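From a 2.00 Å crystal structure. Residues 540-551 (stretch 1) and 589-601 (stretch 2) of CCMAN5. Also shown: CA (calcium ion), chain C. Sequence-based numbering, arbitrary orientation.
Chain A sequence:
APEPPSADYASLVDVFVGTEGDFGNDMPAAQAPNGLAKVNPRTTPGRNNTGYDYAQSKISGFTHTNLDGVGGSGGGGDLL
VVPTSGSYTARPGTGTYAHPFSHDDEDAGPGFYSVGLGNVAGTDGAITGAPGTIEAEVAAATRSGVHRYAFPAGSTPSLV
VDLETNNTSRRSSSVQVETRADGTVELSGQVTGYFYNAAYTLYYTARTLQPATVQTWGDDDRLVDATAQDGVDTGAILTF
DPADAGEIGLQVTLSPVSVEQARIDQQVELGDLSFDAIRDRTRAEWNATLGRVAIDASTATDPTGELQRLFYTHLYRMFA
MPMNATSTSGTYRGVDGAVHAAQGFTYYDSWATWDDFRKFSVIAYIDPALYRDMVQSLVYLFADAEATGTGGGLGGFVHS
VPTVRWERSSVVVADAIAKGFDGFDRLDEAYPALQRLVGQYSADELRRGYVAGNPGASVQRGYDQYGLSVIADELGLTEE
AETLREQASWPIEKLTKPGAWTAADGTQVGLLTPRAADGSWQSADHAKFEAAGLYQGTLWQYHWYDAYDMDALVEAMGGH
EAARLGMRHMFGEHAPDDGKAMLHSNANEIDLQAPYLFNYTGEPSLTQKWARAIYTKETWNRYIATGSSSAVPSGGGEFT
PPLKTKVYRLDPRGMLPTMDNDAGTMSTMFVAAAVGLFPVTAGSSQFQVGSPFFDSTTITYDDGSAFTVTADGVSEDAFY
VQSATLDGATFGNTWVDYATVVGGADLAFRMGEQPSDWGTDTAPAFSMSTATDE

Stretch 1 540-551: WQYHWYDAYDMD
Stretch 2 589-601: EIDLQAPYLFNYT

The two stretches meet in a largely apolar side-chain contact, knit at one end by a bridging water and burying 608 Å² in total. They run in the same general direction: Gln541 lies nearest Asp591 (CA to CA 5.3 Å), and Met550 lies nearest Tyr600 (CA to CA 7.7 Å).

Stretch 1 enters as the last part of a helix. A type I turn from Tyr542 to Tyr545 follows, with Tyr545 N bonded to Tyr542 O at 3.0 Å. A second type I turn spans Asp546 to Asp549 (Asp549 N to Asp546 O, 3.1 Å). Asp549 then caps the helix that starts at Met550.

Stretch 2 is built from successive tight turns. Type I turns run from Glu589 to Leu592 and from Asp591 to Ala594. A 3-10 segment covers 594-596, and 597-600 keep helical phi/psi values. Tyr596 N bonds to Gln593 O at 2.9 Å, and Tyr600 N to Leu597 O at 2.9 Å.

Ile590 (chi1 m, chi2 m) loses the most area here, 102 Å². Its CG2 sits over one face of the Tyr542 ring, 3.8 Å from the ring centroid, a CH-pi contact. Tyr542 is m, with chi2 86°. Its CB points away, but the long ring brings OH to 3.5 Å from Ile590 CD1. Gln541 (m, t) points toward stretch 2. Its CG lies 3.6 Å from Asp591 OD2, and its backbone O lies 3.5 Å from Asp591 CB; Asp591 is p.

Water 1 joins the backbones. It donates to Gln541 O at 2.8 Å and to Ile590 O at 2.9 Å, and accepts from Gln593 NE2 at 3.1 Å. Two carbonyls and an amide thus share one solvent molecule. Gln593 (p, m) reaches toward stretch 1, and its NE2 also comes within 3.0 Å of Trp544 O.

Farther along, Leu597 (m, t) packs against two neighbouring side chains of stretch 1, Trp544 and Met550. It makes apolar contacts, CD1 to Trp544 CE3 at 3.7 Å and CD1 to Met550 CE at 4.1 Å. Trp544 is m, with chi2 101°.

Met550 (m, m, m) closes the far end. Its CB is 3.6 Å from Tyr600 CD2. Its CG lies over one face of that ring, 3.9 Å from the centroid, as a CH-pi contact. Its SD is 5.0 Å from the same centroid. Tyr600 is m, with chi2 80°.

Glu589 (m, p) turns from the contact to the calcium ion, which its OE1 binds at 2.6 Å. Water 2 O also binds the ion, at 2.5 Å.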

ATOM      1  N   TRP A 540       5.553 -14.290 -19.698  1.00  4.44           N
ATOM      2  CA  TRP A 540       4.705 -13.315 -20.411  1.00  3.80           C
ATOM      3  C   TRP A 540       4.468 -12.042 -19.593  1.00  4.04           C
ATOM      4  O   TRP A 540       4.414 -10.944 -20.154  1.00  4.06           O
ATOM      5  CB  TRP A 540       3.363 -13.907 -20.772  1.00  3.79           C
ATOM      6  CG  TRP A 540       3.325 -14.670 -22.058  1.00  4.37           C
ATOM      7  CD1 TRP A 540       3.395 -16.013 -22.210  1.00  2.66           C
ATOM      8  CD2 TRP A 540       3.179 -14.122 -23.378  1.00  3.28           C
ATOM      9  NE1 TRP A 540       3.315 -16.345 -23.543  1.00  3.95           N
ATOM     10  CE2 TRP A 540       3.177 -15.201 -24.278  1.00  2.85           C
ATOM     11  CE3 TRP A 540       3.068 -12.819 -23.881  1.00  5.66           C
ATOM     12  CZ2 TRP A 540       3.052 -15.028 -25.657  1.00  3.09           C
ATOM     13  CZ3 TRP A 540       2.936 -12.647 -25.259  1.00  5.90           C
ATOM     14  CH2 TRP A 540       2.937 -13.754 -26.128  1.00  3.62           C
ATOM     15  N   GLN A 541       4.322 -12.197 -18.278  1.00  3.44           N
ATOM     16  CA  GLN A 541       4.035 -11.065 -17.387  1.00  3.42           C
ATOM     17  C   GLN A 541       5.316 -10.249 -17.118  1.00  3.70           C
ATOM     18  O   GLN A 541       5.322  -9.012 -17.211  1.00  4.00           O
ATOM     19  CB  GLN A 541       3.383 -11.572 -16.091  1.00  2.33           C
ATOM     20  CG  GLN A 541       1.963 -12.147 -16.320  1.00  2.18           C
ATOM     21  CD  GLN A 541       1.487 -13.091 -15.218  1.00  2.67           C
ATOM     22  OE1 GLN A 541       2.177 -13.296 -14.212  1.00  2.46           O
ATOM     23  NE2 GLN A 541       0.286 -13.671 -15.399  1.00  2.00           N
ATOM     24  N   TYR A 542       6.400 -10.952 -16.806  1.00  3.51           N
ATOM     25  CA  TYR A 542       7.712 -10.327 -16.657  1.00  4.03           C
ATOM     26  C   TYR A 542       8.319  -9.817 -17.963  1.00  4.35           C
ATOM     27  O   TYR A 542       9.199  -8.950 -17.931  1.00  5.45           O
ATOM     28  CB  TYR A 542       8.687 -11.290 -15.990  1.00  3.83           C
ATOM     29  CG  TYR A 542       8.671 -11.266 -14.493  1.00  3.46           C
ATOM     30  CD1 TYR A 542       7.765 -12.039 -13.758  1.00  5.63           C
ATOM     31  CD2 TYR A 542       9.585 -10.494 -13.799  1.00  5.77           C
ATOM     32  CE1 TYR A 542       7.774 -12.020 -12.358  1.00  5.25           C
ATOM     33  CE2 TYR A 542       9.600 -10.465 -12.411  1.00  6.18           C
ATOM     34  CZ  TYR A 542       8.703 -11.233 -11.702  1.00  6.10           C
ATOM     35  OH  TYR A 542       8.768 -11.168 -10.332  1.00  6.68           O
ATOM     36  N   HIS A 543       7.873 -10.335 -19.109  1.00  4.44           N
ATOM     37  CA  HIS A 543       8.367  -9.853 -20.409  1.00  4.44           C
ATOM     38  C   HIS A 543       8.416  -8.312 -20.539  1.00  4.76           C
ATOM     39  O   HIS A 543       9.390  -7.749 -21.084  1.00  4.56           O
ATOM     40  CB  HIS A 543       7.581 -10.452 -21.584  1.00  4.29           C
ATOM     41  CG  HIS A 543       8.085  -9.995 -22.922  1.00  4.35           C
ATOM     42  ND1 HIS A 543       7.387  -9.118 -23.721  1.00  4.97           N
ATOM     43  CD2 HIS A 543       9.253 -10.237 -23.565  1.00  4.30           C
ATOM     44  CE1 HIS A 543       8.086  -8.861 -24.814  1.00  2.87           C
ATOM     45  NE2 HIS A 543       9.227  -9.523 -24.739  1.00  6.33           N
ATOM     46  N   TRP A 544       7.372  -7.660 -20.026  1.00  4.60           N
ATOM     47  CA  TRP A 544       7.139  -6.223 -20.169  1.00  4.40           C
ATOM     48  C   TRP A 544       7.822  -5.396 -19.067  1.00  4.36           C
ATOM     49  O   TRP A 544       7.620  -4.184 -18.995  1.00  4.26           O
ATOM     50  CB  TRP A 544       5.621  -5.921 -20.188  1.00  4.27           C
ATOM     51  CG  TRP A 544       4.841  -6.829 -21.106  1.00  4.82           C
ATOM     52  CD1 TRP A 544       4.088  -7.912 -20.750  1.00  5.36           C
ATOM     53  CD2 TRP A 544       4.752  -6.730 -22.539  1.00  4.26           C
ATOM     54  NE1 TRP A 544       3.534  -8.497 -21.877  1.00  6.00           N
ATOM     55  CE2 TRP A 544       3.935  -7.797 -22.984  1.00  4.43           C
ATOM     56  CE3 TRP A 544       5.295  -5.847 -23.491  1.00  4.12           C
ATOM     57  CZ2 TRP A 544       3.642  -8.003 -24.336  1.00  4.49           C
ATOM     58  CZ3 TRP A 544       5.015  -6.061 -24.835  1.00  4.08           C
ATOM     59  CH2 TRP A 544       4.199  -7.138 -25.243  1.00  3.80           C
ATOM     60  N   TYR A 545       8.627  -6.043 -18.219  1.00  4.07           N
ATOM     61  CA  TYR A 545       9.127  -5.397 -17.000  1.00  4.18           C
ATOM     62  C   TYR A 545       9.936  -4.125 -17.225  1.00  4.43           C
ATOM     63  O   TYR A 545       9.803  -3.141 -16.467  1.00  3.49           O
ATOM     64  CB  TYR A 545       9.930  -6.371 -16.128  1.00  3.99           C
ATOM     65  CG  TYR A 545      10.065  -5.926 -14.687  1.00  4.46           C
ATOM     66  CD1 TYR A 545      11.130  -5.114 -14.276  1.00  4.63           C
ATOM     67  CD2 TYR A 545       9.134  -6.321 -13.727  1.00  5.55           C
ATOM     68  CE1 TYR A 545      11.257  -4.711 -12.942  1.00  3.57           C
ATOM     69  CE2 TYR A 545       9.258  -5.924 -12.385  1.00  5.80           C
ATOM     70  CZ  TYR A 545      10.308  -5.118 -12.008  1.00  6.78           C
ATOM     71  OH  TYR A 545      10.412  -4.733 -10.688  1.00  7.82           O
ATOM     72  N   ASP A 546      10.769  -4.134 -18.263  1.00  4.47           N
ATOM     73  CA  ASP A 546      11.686  -3.027 -18.466  1.00  5.25           C
ATOM     74  C   ASP A 546      10.971  -1.869 -19.149  1.00  5.85           C
ATOM     75  O   ASP A 546      11.215  -1.538 -20.317  1.00  5.86           O
ATOM     76  CB  ASP A 546      12.977  -3.516 -19.157  1.00  5.78           C
ATOM     77  CG  ASP A 546      13.833  -4.355 -18.220  1.00  5.65           C
ATOM     78  OD1 ASP A 546      13.673  -4.196 -16.982  1.00  3.66           O
ATOM     79  OD2 ASP A 546      14.652  -5.161 -18.696  1.00  6.80           O
ATOM     80  N   ALA A 547      10.042  -1.284 -18.383  1.00  5.10           N
ATOM     81  CA  ALA A 547       9.075  -0.333 -18.900  1.00  5.51           C
ATOM     82  C   ALA A 547       9.661   1.034 -19.270  1.00  5.63           C
ATOM     83  O   ALA A 547       8.940   1.893 -19.794  1.00  6.32           O
ATOM     84  CB  ALA A 547       7.901  -0.175 -17.919  1.00  4.40           C
ATOM     85  N   TYR A 548      10.955   1.203 -19.004  1.00  5.66           N
ATOM     86  CA  TYR A 548      11.728   2.388 -19.376  1.00  6.10           C
ATOM     87  C   TYR A 548      12.244   2.321 -20.818  1.00  6.03           C
ATOM     88  O   TYR A 548      12.915   3.248 -21.285  1.00  5.82           O
ATOM     89  CB  TYR A 548      12.914   2.558 -18.413  1.00  6.29           C
ATOM     90  CG  TYR A 548      13.815   1.335 -18.347  1.00  7.56           C
ATOM     91  CD1 TYR A 548      14.965   1.247 -19.119  1.00  7.57           C
ATOM     92  CD2 TYR A 548      13.494   0.260 -17.516  1.00  7.77           C
ATOM     93  CE1 TYR A 548      15.772   0.113 -19.076  1.00  7.20           C
ATOM     94  CE2 TYR A 548      14.281  -0.857 -17.462  1.00  8.06           C
ATOM     95  CZ  TYR A 548      15.427  -0.927 -18.232  1.00  8.39           C
ATOM     96  OH  TYR A 548      16.190  -2.063 -18.162  1.00  6.98           O
ATOM     97  N   ASP A 549      11.953   1.221 -21.515  1.00  5.77           N
ATOM     98  CA  ASP A 549      12.406   1.058 -22.902  1.00  6.22           C
ATOM     99  C   ASP A 549      11.549   0.112 -23.751  1.00  5.97           C
ATOM    100  O   ASP A 549      12.024  -0.927 -24.256  1.00  6.14           O
ATOM    101  CB  ASP A 549      13.885   0.641 -22.952  1.00  6.28           C
ATOM    102  CG  ASP A 549      14.623   1.277 -24.126  1.00  7.51           C
ATOM    103  OD1 ASP A 549      13.969   1.618 -25.139  1.00  8.14           O
ATOM    104  OD2 ASP A 549      15.855   1.424 -24.039  1.00  7.19           O
ATOM    105  N   MET A 550      10.295   0.511 -23.918  1.00  6.32           N
ATOM    106  CA  MET A 550       9.353  -0.147 -24.797  1.00  6.61           C
ATOM    107  C   MET A 550       9.843  -0.146 -26.231  1.00  6.88           C
ATOM    108  O   MET A 550       9.582  -1.087 -26.949  1.00  7.18           O
ATOM    109  CB  MET A 550       7.967   0.517 -24.705  1.00  6.96           C
ATOM    110  CG  MET A 550       7.172   0.157 -23.426  1.00  5.51           C
ATOM    111  SD  MET A 550       6.825  -1.608 -23.326  1.00  7.39           S
ATOM    112  CE  MET A 550       5.633  -1.802 -24.654  1.00  3.23           C
ATOM    113  N   ASP A 551      10.562   0.896 -26.647  1.00  7.77           N
ATOM    114  CA  ASP A 551      11.048   0.947 -28.026  1.00  8.26           C
ATOM    115  C   ASP A 551      12.036  -0.180 -28.290  1.00  7.87           C
ATOM    116  O   ASP A 551      11.908  -0.896 -29.283  1.00  7.53           O
ATOM    117  CB  ASP A 551      11.695   2.282 -28.349  1.00  8.80           C
ATOM    118  CG  ASP A 551      11.924   2.463 -29.851  1.00 12.24           C
ATOM    119  OD1 ASP A 551      13.002   2.066 -30.350  1.00 17.21           O
ATOM    120  OD2 ASP A 551      11.014   2.981 -30.535  1.00 16.55           O
ATOM    121  N   GLU A 589       1.148  -7.171  -8.975  1.00  6.90           N
ATOM    122  CA  GLU A 589       1.688  -5.926  -9.532  1.00  7.17           C
ATOM    123  C   GLU A 589       2.718  -6.107 -10.654  1.00  7.15           C
ATOM    124  O   GLU A 589       3.137  -5.116 -11.262  1.00  6.83           O
ATOM    125  CB  GLU A 589       2.343  -5.074  -8.428  1.00  7.27           C
ATOM    126  CG  GLU A 589       1.388  -4.525  -7.372  1.00  6.92           C
ATOM    127  CD  GLU A 589       1.201  -5.473  -6.212  1.00  6.15           C
ATOM    128  OE1 GLU A 589       1.704  -6.598  -6.279  1.00  5.02           O
ATOM    129  OE2 GLU A 589       0.552  -5.089  -5.224  1.00  6.06           O
ATOM    130  N   ILE A 590       3.123  -7.347 -10.916  1.00  6.81           N
ATOM    131  CA  ILE A 590       4.180  -7.626 -11.879  1.00  7.24           C
ATOM    132  C   ILE A 590       3.879  -6.980 -13.237  1.00  6.95           C
ATOM    133  O   ILE A 590       4.709  -6.253 -13.790  1.00  5.79           O
ATOM    134  CB  ILE A 590       4.416  -9.151 -12.060  1.00  7.37           C
ATOM    135  CG1 ILE A 590       4.937  -9.808 -10.761  1.00  8.55           C
ATOM    136  CG2 ILE A 590       5.350  -9.419 -13.257  1.00  9.47           C
ATOM    137  CD1 ILE A 590       6.007  -9.026 -10.007  1.00  8.45           C
ATOM    138  N   ASP A 591       2.692  -7.250 -13.779  1.00  7.36           N
ATOM    139  CA  ASP A 591       2.343  -6.647 -15.072  1.00  7.24           C
ATOM    140  C   ASP A 591       1.180  -5.660 -14.974  1.00  7.17           C
ATOM    141  O   ASP A 591       0.306  -5.624 -15.844  1.00  7.06           O
ATOM    142  CB  ASP A 591       2.188  -7.705 -16.180  1.00  7.54           C
ATOM    143  CG  ASP A 591       1.011  -8.653 -15.960  1.00  9.24           C
ATOM    144  OD1 ASP A 591       0.717  -9.051 -14.815  1.00  9.97           O
ATOM    145  OD2 ASP A 591       0.381  -9.020 -16.973  1.00 14.42           O
ATOM    146  N   LEU A 592       1.204  -4.833 -13.918  1.00  6.85           N
ATOM    147  CA  LEU A 592       0.182  -3.800 -13.687  1.00  6.70           C
ATOM    148  C   LEU A 592      -0.001  -2.873 -14.882  1.00  6.27           C
ATOM    149  O   LEU A 592      -1.118  -2.400 -15.153  1.00  5.02           O
ATOM    150  CB  LEU A 592       0.547  -2.906 -12.499  1.00  6.44           C
ATOM    151  CG  LEU A 592       0.097  -3.147 -11.060  1.00  7.91           C
ATOM    152  CD1 LEU A 592       0.744  -2.088 -10.138  1.00  9.25           C
ATOM    153  CD2 LEU A 592      -1.427  -3.134 -10.925  1.00  6.73           C
ATOM    154  N   GLN A 593       1.114  -2.574 -15.547  1.00  5.10           N
ATOM    155  CA  GLN A 593       1.119  -1.633 -16.655  1.00  4.59           C
ATOM    156  C   GLN A 593       0.609  -2.254 -17.944  1.00  4.63           C
ATOM    157  O   GLN A 593       0.340  -1.534 -18.895  1.00  4.73           O
ATOM    158  CB  GLN A 593       2.529  -1.058 -16.867  1.00  3.91           C
ATOM    159  CG  GLN A 593       3.497  -1.934 -17.646  1.00  3.01           C
ATOM    160  CD  GLN A 593       4.065  -3.102 -16.871  1.00  5.40           C
ATOM    161  OE1 GLN A 593       3.503  -3.559 -15.864  1.00  4.17           O
ATOM    162  NE2 GLN A 593       5.203  -3.611 -17.349  1.00  5.33           N
ATOM    163  N   ALA A 594       0.487  -3.582 -17.989  1.00  5.01           N
ATOM    164  CA  ALA A 594       0.219  -4.277 -19.270  1.00  4.71           C
ATOM    165  C   ALA A 594      -1.021  -3.804 -20.031  1.00  4.69           C
ATOM    166  O   ALA A 594      -0.983  -3.731 -21.251  1.00  4.66           O
ATOM    167  CB  ALA A 594       0.199  -5.777 -19.098  1.00  4.82           C
ATOM    168  N   PRO A 595      -2.131  -3.490 -19.322  1.00  4.94           N
ATOM    169  CA  PRO A 595      -3.300  -2.991 -20.056  1.00  5.03           C
ATOM    170  C   PRO A 595      -3.084  -1.700 -20.816  1.00  5.10           C
ATOM    171  O   PRO A 595      -3.781  -1.451 -21.790  1.00  4.93           O
ATOM    172  CB  PRO A 595      -4.349  -2.780 -18.961  1.00  4.88           C
ATOM    173  CG  PRO A 595      -3.921  -3.706 -17.856  1.00  5.03           C
ATOM    174  CD  PRO A 595      -2.451  -3.791 -17.913  1.00  4.46           C
ATOM    175  N   TYR A 596      -2.117  -0.897 -20.383  1.00  5.68           N
ATOM    176  CA  TYR A 596      -1.828   0.376 -21.026  1.00  6.02           C
ATOM    177  C   TYR A 596      -0.785   0.279 -22.143  1.00  5.93           C
ATOM    178  O   TYR A 596      -0.409   1.301 -22.718  1.00  6.02           O
ATOM    179  CB  TYR A 596      -1.398   1.416 -19.978  1.00  6.63           C
ATOM    180  CG  TYR A 596      -2.452   1.674 -18.918  1.00  7.00           C
ATOM    181  CD1 TYR A 596      -2.520   0.885 -17.771  1.00  8.31           C
ATOM    182  CD2 TYR A 596      -3.381   2.707 -19.068  1.00  8.60           C
ATOM    183  CE1 TYR A 596      -3.494   1.112 -16.796  1.00  8.74           C
ATOM    184  CE2 TYR A 596      -4.359   2.937 -18.103  1.00  8.20           C
ATOM    185  CZ  TYR A 596      -4.405   2.142 -16.972  1.00  8.72           C
ATOM    186  OH  TYR A 596      -5.365   2.373 -16.011  1.00 10.37           O
ATOM    187  N   LEU A 597      -0.320  -0.928 -22.463  1.00  5.45           N
ATOM    188  CA  LEU A 597       0.704  -1.057 -23.511  1.00  4.94           C
ATOM    189  C   LEU A 597       0.171  -1.074 -24.943  1.00  5.21           C
ATOM    190  O   LEU A 597       0.939  -0.958 -25.902  1.00  5.00           O
ATOM    191  CB  LEU A 597       1.627  -2.249 -23.243  1.00  4.79           C
ATOM    192  CG  LEU A 597       2.272  -2.222 -21.850  1.00  3.93           C
ATOM    193  CD1 LEU A 597       3.230  -3.392 -21.671  1.00  2.00           C
ATOM    194  CD2 LEU A 597       2.979  -0.896 -21.589  1.00  3.25           C
ATOM    195  N   PHE A 598      -1.143  -1.217 -25.088  1.00  5.14           N
ATOM    196  CA  PHE A 598      -1.766  -1.127 -26.402  1.00  5.47           C
ATOM    197  C   PHE A 598      -1.569   0.247 -27.046  1.00  6.23           C
ATOM    198  O   PHE A 598      -1.560   0.349 -28.279  1.00  6.45           O
ATOM    199  CB  PHE A 598      -3.248  -1.505 -26.336  1.00  5.61           C
ATOM    200  CG  PHE A 598      -3.493  -2.960 -26.078  1.00  3.84           C
ATOM    201  CD1 PHE A 598      -3.965  -3.388 -24.831  1.00  4.46           C
ATOM    202  CD2 PHE A 598      -3.264  -3.907 -27.077  1.00  3.48           C
ATOM    203  CE1 PHE A 598      -4.235  -4.740 -24.587  1.00  5.21           C
ATOM    204  CE2 PHE A 598      -3.525  -5.262 -26.845  1.00  4.51           C
ATOM    205  CZ  PHE A 598      -4.006  -5.680 -25.587  1.00  4.95           C
ATOM    206  N   ASN A 599      -1.393   1.284 -26.214  1.00  6.28           N
ATOM    207  CA  ASN A 599      -1.031   2.626 -26.675  1.00  6.53           C
ATOM    208  C   ASN A 599       0.291   2.607 -27.449  1.00  7.02           C
ATOM    209  O   ASN A 599       0.511   3.414 -28.344  1.00  7.23           O
ATOM    210  CB  ASN A 599      -0.864   3.583 -25.486  1.00  6.40           C
ATOM    211  CG  ASN A 599      -2.179   3.996 -24.849  1.00  6.83           C
ATOM    212  OD1 ASN A 599      -3.261   3.626 -25.303  1.00  5.15           O
ATOM    213  ND2 ASN A 599      -2.084   4.773 -23.770  1.00  7.00           N
ATOM    214  N   TYR A 600       1.173   1.685 -27.083  1.00  7.60           N
ATOM    215  CA  TYR A 600       2.489   1.572 -27.710  1.00  7.92           C
ATOM    216  C   TYR A 600       2.460   0.746 -28.976  1.00  8.32           C
ATOM    217  O   TYR A 600       3.364   0.862 -29.801  1.00  8.30           O
ATOM    218  CB  TYR A 600       3.495   0.942 -26.751  1.00  7.70           C
ATOM    219  CG  TYR A 600       3.854   1.781 -25.535  1.00  8.17           C
ATOM    220  CD1 TYR A 600       3.000   1.840 -24.422  1.00  7.32           C
ATOM    221  CD2 TYR A 600       5.059   2.485 -25.478  1.00  6.69           C
ATOM    222  CE1 TYR A 600       3.335   2.586 -23.291  1.00  7.36           C
ATOM    223  CE2 TYR A 600       5.406   3.238 -24.326  1.00  6.88           C
ATOM    224  CZ  TYR A 600       4.534   3.267 -23.239  1.00  6.20           C
ATOM    225  OH  TYR A 600       4.830   4.003 -22.113  1.00  7.20           O
ATOM    226  N   THR A 601       1.439  -0.096 -29.133  1.00  8.73           N
ATOM    227  CA  THR A 601       1.320  -0.914 -30.338  1.00  9.25           C
ATOM    228  C   THR A 601       0.346  -0.332 -31.342  1.00  9.25           C
ATOM    229  O   THR A 601      -0.101  -1.046 -32.241  1.00  9.67           O
ATOM    230  CB  THR A 601       0.847  -2.356 -30.036  1.00  9.66           C
ATOM    231  OG1 THR A 601      -0.403  -2.317 -29.331  1.00  8.94           O
ATOM    232  CG2 THR A 601       1.902  -3.123 -29.234  1.00  9.94           C
TER
HETATM  233 CA    CA C1772       1.145  -8.571  -4.621  1.00 30.05          CA
HETATM  234  O   HOH W   1       6.027  -6.411 -16.336  1.00  5.41           O
HETATM  235  O   HOH W   2      -1.271  -8.394  -4.984  1.00  7.52           O